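Local coordinates for PPC domain-containing protein (Archaeoglobus fulgidus, PDB 2H6L), which is of unknown function but binds zinc and belongs to the PPC (plants and prokaryotes conserved) domain family, at residues K20-V23 with R24-E28; E28-E32 with K33-A37. All coordinates share one frame; numbering follows the deposited sequence.

Interaction 1: residues K20-V23 with R24-E28; sequences KDLV and RQIEE
The N-cap of helix 22-33 is Asp21, whose carboxylate reaches forward to the backbone of Arg24. OD2 of Asp21 accepts from Arg24 N at 2.8 Å, with an N-H...O angle of 161°; the donor comes to the anti side of the oxygen, slightly out of the carboxylate plane. With CG anti to the backbone N (chi1 -174°), the carboxylate lies across the start of the first turn, where it takes up an amide that has no helical carbonyl four residues back. A negative group here probably also suits the positive end of the helix dipole. OD2 of Asp21 also lies 3.1 Å from CG of Arg24, so the arginine's aliphatic root passes close by, while its bent chain carries the guanidinium on: Asp21 OD2 and Arg24 NE stay 4.4 Å apart, opposite charges short of a salt bridge.

Behind the cap the helical ladder begins, with Gln25 N bonded to Asp21 O at 3.1 Å and Glu27 N to Val23 O at 3.0 Å. The extended Gln25 side chain runs back along this turn. Gln25 NE2 sits 3.2 Å from CB of Lys20 and gives a weak bond to Lys20 O, whereas OE1 accepts from the backbone N of Asp17. On the inner side of the helix, Leu22 and Ile26 lie next to each other and point the same way, CD2 of Leu22 meeting CD1 of Ile26 at 3.6 Å. This apolar pair faces the sheet: Leu22 packs on Ile72, Leu75 and Val110, Ile26 on Val115. Asp21 OD1 takes the amide of Ala108, tying the cap to strand 99-110, and Glu27 OE2 accepts from Cys88 N in strand 85-96.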
loop_
_atom_site.group_PDB
_atom_site.type_symbol
_atom_site.label_atom_id
_atom_site.label_comp_id
_atom_site.label_asym_id
_atom_site.label_seq_id
_atom_site.Cartn_x
_atom_site.Cartn_y
_atom_site.Cartn_z
ATOM N N LYS A 20 4.927 -19.280 11.295
ATOM C CA LYS A 20 3.847 -18.855 12.189
ATOM C C LYS A 20 2.847 -17.998 11.418
ATOM O O LYS A 20 3.196 -17.425 10.389
ATOM C CB LYS A 20 4.414 -18.035 13.352
ATOM C CG LYS A 20 5.446 -18.766 14.193
ATOM C CD LYS A 20 4.825 -19.940 14.939
ATOM C CE LYS A 20 5.863 -20.644 15.814
ATOM N NZ LYS A 20 5.248 -21.668 16.709
ATOM N N ASP A 21 1.619 -17.893 11.924
ATOM C CA ASP A 21 0.588 -17.099 11.253
ATOM C C ASP A 21 0.912 -15.612 11.202
ATOM O O ASP A 21 1.285 -15.001 12.201
ATOM C CB ASP A 21 -0.773 -17.281 11.928
ATOM C CG ASP A 21 -1.891 -16.585 11.166
ATOM O OD1 ASP A 21 -2.251 -17.069 10.077
ATOM O OD2 ASP A 21 -2.396 -15.548 11.642
ATOM N N LEU A 22 0.740 -15.027 10.026
ATOM C CA LEU A 22 1.030 -13.621 9.826
ATOM C C LEU A 22 0.158 -12.730 10.708
ATOM O O LEU A 22 0.671 -11.908 11.458
ATOM C CB LEU A 22 0.841 -13.267 8.345
ATOM C CG LEU A 22 1.657 -12.076 7.835
ATOM C CD1 LEU A 22 1.569 -11.973 6.319
ATOM C CD2 LEU A 22 1.151 -10.817 8.497
ATOM N N VAL A 23 -1.160 -12.904 10.628
ATOM C CA VAL A 23 -2.071 -12.093 11.424
ATOM C C VAL A 23 -1.822 -12.250 12.919
ATOM O O VAL A 23 -1.756 -11.267 13.650
ATOM C CB VAL A 23 -3.543 -12.454 11.142
ATOM C CG1 VAL A 23 -4.465 -11.463 11.846
ATOM C CG2 VAL A 23 -3.800 -12.459 9.651
ATOM N N ARG A 24 -1.679 -13.491 13.374
ATOM C CA ARG A 24 -1.455 -13.756 14.793
ATOM C C ARG A 24 -0.210 -13.082 15.365
ATOM O O ARG A 24 -0.242 -12.561 16.485
ATOM C CB ARG A 24 -1.377 -15.264 15.046
ATOM C CG ARG A 24 -2.642 -16.021 14.660
ATOM C CD ARG A 24 -3.832 -15.609 15.510
ATOM N NE ARG A 24 -5.069 -16.232 15.047
ATOM C CZ ARG A 24 -6.243 -16.127 15.662
ATOM N NH1 ARG A 24 -6.351 -15.420 16.780
ATOM N NH2 ARG A 24 -7.313 -16.725 15.159
ATOM N N GLN A 25 0.885 -13.092 14.610
ATOM C CA GLN A 25 2.121 -12.475 15.079
ATOM C C GLN A 25 1.958 -10.978 15.272
ATOM O O GLN A 25 2.393 -10.423 16.274
ATOM C CB GLN A 25 3.258 -12.743 14.101
ATOM C CG GLN A 25 3.631 -14.205 14.017
ATOM C CD GLN A 25 4.905 -14.440 13.237
ATOM O OE1 GLN A 25 5.981 -13.995 13.633
ATOM N NE2 GLN A 25 4.787 -15.141 12.119
ATOM N N ILE A 26 1.329 -10.322 14.306
ATOM C CA ILE A 26 1.113 -8.892 14.409
ATOM C C ILE A 26 0.257 -8.605 15.638
ATOM O O ILE A 26 0.582 -7.732 16.443
ATOM C CB ILE A 26 0.416 -8.346 13.136
ATOM C CG1 ILE A 26 1.371 -8.489 11.940
ATOM C CG2 ILE A 26 -0.005 -6.886 13.345
ATOM C CD1 ILE A 26 0.836 -7.952 10.617
ATOM N N GLU A 27 -0.830 -9.351 15.791
ATOM C CA GLU A 27 -1.715 -9.152 16.931
ATOM C C GLU A 27 -0.976 -9.325 18.254
ATOM O O GLU A 27 -1.268 -8.629 19.220
ATOM C CB GLU A 27 -2.918 -10.104 16.850
ATOM C CG GLU A 27 -3.702 -9.965 15.539
ATOM C CD GLU A 27 -5.171 -10.338 15.664
ATOM O OE1 GLU A 27 -5.481 -11.324 16.367
ATOM O OE2 GLU A 27 -6.017 -9.648 15.045
ATOM N N GLU A 28 -0.014 -10.242 18.304
ATOM C CA GLU A 28 0.738 -10.436 19.538
ATOM C C GLU A 28 1.589 -9.200 19.785
ATOM O O GLU A 28 1.703 -8.723 20.915
ATOM C CB GLU A 28 1.620 -11.684 19.445
ATOM C CG GLU A 28 0.828 -12.988 19.488
ATOM C CD GLU A 28 1.691 -14.209 19.229
ATOM O OE1 GLU A 28 2.704 -14.386 19.940
ATOM O OE2 GLU A 28 1.353 -14.992 18.315
#

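Interaction 2: residues E28-E32 with K33-A37; sequences EFLEE and KGIHA
Lys33 folds back over the Phe29 ring at the C-terminal end of helix 22-33, where a Schellman motif with Gly34 as its C-prime residue stops the helix. CB of Lys33 lies 3.7 Å from Phe29 O, the carbonyl that also accepts from Lys33 N. Lys33 CG, placed beside the backbone N (chi1 -65°), comes over one face of the ring, 4.0 Å from the Phe29 centroid and 29° off its normal, a CH-pi contact. The chain bends at chi2, and Lys33 CE passes CE1 of Phe29 at 3.9 Å; the tip, Lys33 NZ, runs on and remains 5.2 Å from Glu32 OE1, too far for a salt bridge.

The ring has other company: it pairs edge-to-face with Phe12, and Val3 of the second subunit packs against it. With an alanine at Phe29, the Lys33 methylenes are likely to lose the ring face they lie over, and Phe12 and Val3 of the second subunit the ring they pack on.

The backbone turns on Leu30 O, which receives Ile35 N at 2.9 Å, the wide six-residue bond of the motif, along with a weak bond from Gly34 N. A second weak bond runs from Gly34 N to Glu31 O. Gly34 takes a positive phi of 71°, a conformation that comes easily without a CB and that swings the chain out of the helix toward strand 38-43. Ile35 then points back at the last turn, its side chain crossing that of Leu30 at about a right angle. Leu30 continues inward onto Val79, Pro86 and Cys88, so the cap is joined to the sheet. The apolar seal across the Schellman turn is made by Leu30 CD2, 3.7 Å from Ile35 CB.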
loop_
_atom_site.group_PDB
_atom_site.type_symbol
_atom_site.label_atom_id
_atom_site.label_comp_id
_atom_site.label_asym_id
_atom_site.label_seq_id
_atom_site.Cartn_x
_atom_site.Cartn_y
_atom_site.Cartn_z
ATOM N N GLU A 28 -0.014 -10.242 18.304
ATOM C CA GLU A 28 0.738 -10.436 19.538
ATOM C C GLU A 28 1.589 -9.200 19.785
ATOM O O GLU A 28 1.703 -8.723 20.915
ATOM C CB GLU A 28 1.620 -11.684 19.445
ATOM C CG GLU A 28 0.828 -12.988 19.488
ATOM C CD GLU A 28 1.691 -14.209 19.229
ATOM O OE1 GLU A 28 2.704 -14.386 19.940
ATOM O OE2 GLU A 28 1.353 -14.992 18.315
ATOM N N PHE A 29 2.184 -8.675 18.722
ATOM C CA PHE A 29 3.003 -7.481 18.842
ATOM C C PHE A 29 2.178 -6.311 19.386
ATOM O O PHE A 29 2.605 -5.605 20.304
ATOM C CB PHE A 29 3.567 -7.094 17.479
ATOM C CG PHE A 29 4.269 -5.774 17.482
ATOM C CD1 PHE A 29 5.479 -5.622 18.143
ATOM C CD2 PHE A 29 3.700 -4.667 16.856
ATOM C CE1 PHE A 29 6.116 -4.387 18.187
ATOM C CE2 PHE A 29 4.327 -3.427 16.891
ATOM C CZ PHE A 29 5.540 -3.285 17.560
ATOM N N LEU A 30 0.997 -6.109 18.811
ATOM C CA LEU A 30 0.113 -5.021 19.219
ATOM C C LEU A 30 -0.276 -5.112 20.691
ATOM O O LEU A 30 -0.280 -4.103 21.400
ATOM C CB LEU A 30 -1.146 -5.013 18.338
ATOM C CG LEU A 30 -0.856 -4.877 16.836
ATOM C CD1 LEU A 30 -2.117 -5.104 16.003
ATOM C CD2 LEU A 30 -0.288 -3.498 16.582
ATOM N N GLU A 31 -0.613 -6.317 21.145
ATOM C CA GLU A 31 -0.999 -6.534 22.541
ATOM C C GLU A 31 0.163 -6.180 23.464
ATOM O O GLU A 31 -0.015 -5.541 24.499
ATOM C CB GLU A 31 -1.397 -7.999 22.766
ATOM C CG GLU A 31 -2.644 -8.457 22.013
ATOM C CD GLU A 31 -3.935 -8.196 22.779
ATOM O OE1 GLU A 31 -4.128 -7.057 23.258
ATOM O OE2 GLU A 31 -4.761 -9.131 22.897
ATOM N N GLU A 32 1.361 -6.597 23.070
ATOM C CA GLU A 32 2.563 -6.336 23.851
ATOM C C GLU A 32 2.855 -4.851 23.986
ATOM O O GLU A 32 3.244 -4.378 25.057
ATOM C CB GLU A 32 3.756 -7.045 23.210
ATOM C CG GLU A 32 5.103 -6.636 23.772
ATOM C CD GLU A 32 6.245 -7.387 23.124
ATOM O OE1 GLU A 32 6.353 -7.339 21.880
ATOM O OE2 GLU A 32 7.031 -8.024 23.861
ATOM N N LYS A 33 2.670 -4.111 22.899
ATOM C CA LYS A 33 2.927 -2.676 22.912
ATOM C C LYS A 33 1.702 -1.875 23.322
ATOM O O LYS A 33 1.803 -0.690 23.613
ATOM C CB LYS A 33 3.396 -2.204 21.531
ATOM C CG LYS A 33 4.732 -2.778 21.100
ATOM C CD LYS A 33 5.853 -2.329 22.030
ATOM C CE LYS A 33 7.174 -3.004 21.679
ATOM N NZ LYS A 33 8.273 -2.596 22.605
ATOM N N GLY A 34 0.545 -2.527 23.355
ATOM C CA GLY A 34 -0.670 -1.824 23.717
ATOM C C GLY A 34 -1.122 -0.859 22.632
ATOM O O GLY A 34 -1.624 0.224 22.929
ATOM N N ILE A 35 -0.932 -1.245 21.373
ATOM C CA ILE A 35 -1.350 -0.410 20.243
ATOM C C ILE A 35 -2.804 -0.761 19.917
ATOM O O ILE A 35 -3.104 -1.910 19.605
ATOM C CB ILE A 35 -0.500 -0.693 18.978
ATOM C CG1 ILE A 35 0.995 -0.619 19.304
ATOM C CG2 ILE A 35 -0.852 0.309 17.887
ATOM C CD1 ILE A 35 1.456 0.735 19.732
ATOM N N HIS A 36 -3.701 0.218 19.982
ATOM C CA HIS A 36 -5.115 -0.030 19.705
ATOM C C HIS A 36 -5.595 0.517 18.369
ATOM O O HIS A 36 -6.687 0.181 17.911
ATOM C CB HIS A 36 -5.977 0.550 20.828
ATOM C CG HIS A 36 -5.731 -0.081 22.163
ATOM N ND1 HIS A 36 -6.318 0.376 23.324
ATOM C CD2 HIS A 36 -4.960 -1.136 22.521
ATOM C CE1 HIS A 36 -5.916 -0.368 24.340
ATOM N NE2 HIS A 36 -5.092 -1.292 23.879
ATOM N N ALA A 37 -4.779 1.361 17.746
ATOM C CA ALA A 37 -5.118 1.949 16.456
ATOM C C ALA A 37 -3.827 2.112 15.661
ATOM O O ALA A 37 -2.830 2.592 16.191
ATOM C CB ALA A 37 -5.789 3.305 16.662
#

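Overall arrangement
Following the chain from the N terminus, strands 2-7 and 10-15 come first, then interaction 1 starts helix 22-33 and interaction 2 ends it. Neither closes a long loop: the first is a cap and first turn, the second the turn that ends the helix. They neither nest nor cross but run in series, sharing Glu28, with centres about 11 Å apart. The first end is fastened to strand 99-110 by the residues around the cap; the second packs on strands 70-82 and 85-96, meets the second subunit, and passes the chain into strand 38-43. The helix thus bridges several strands of the antiparallel sheet, two of which also carry the zinc-binding histidines.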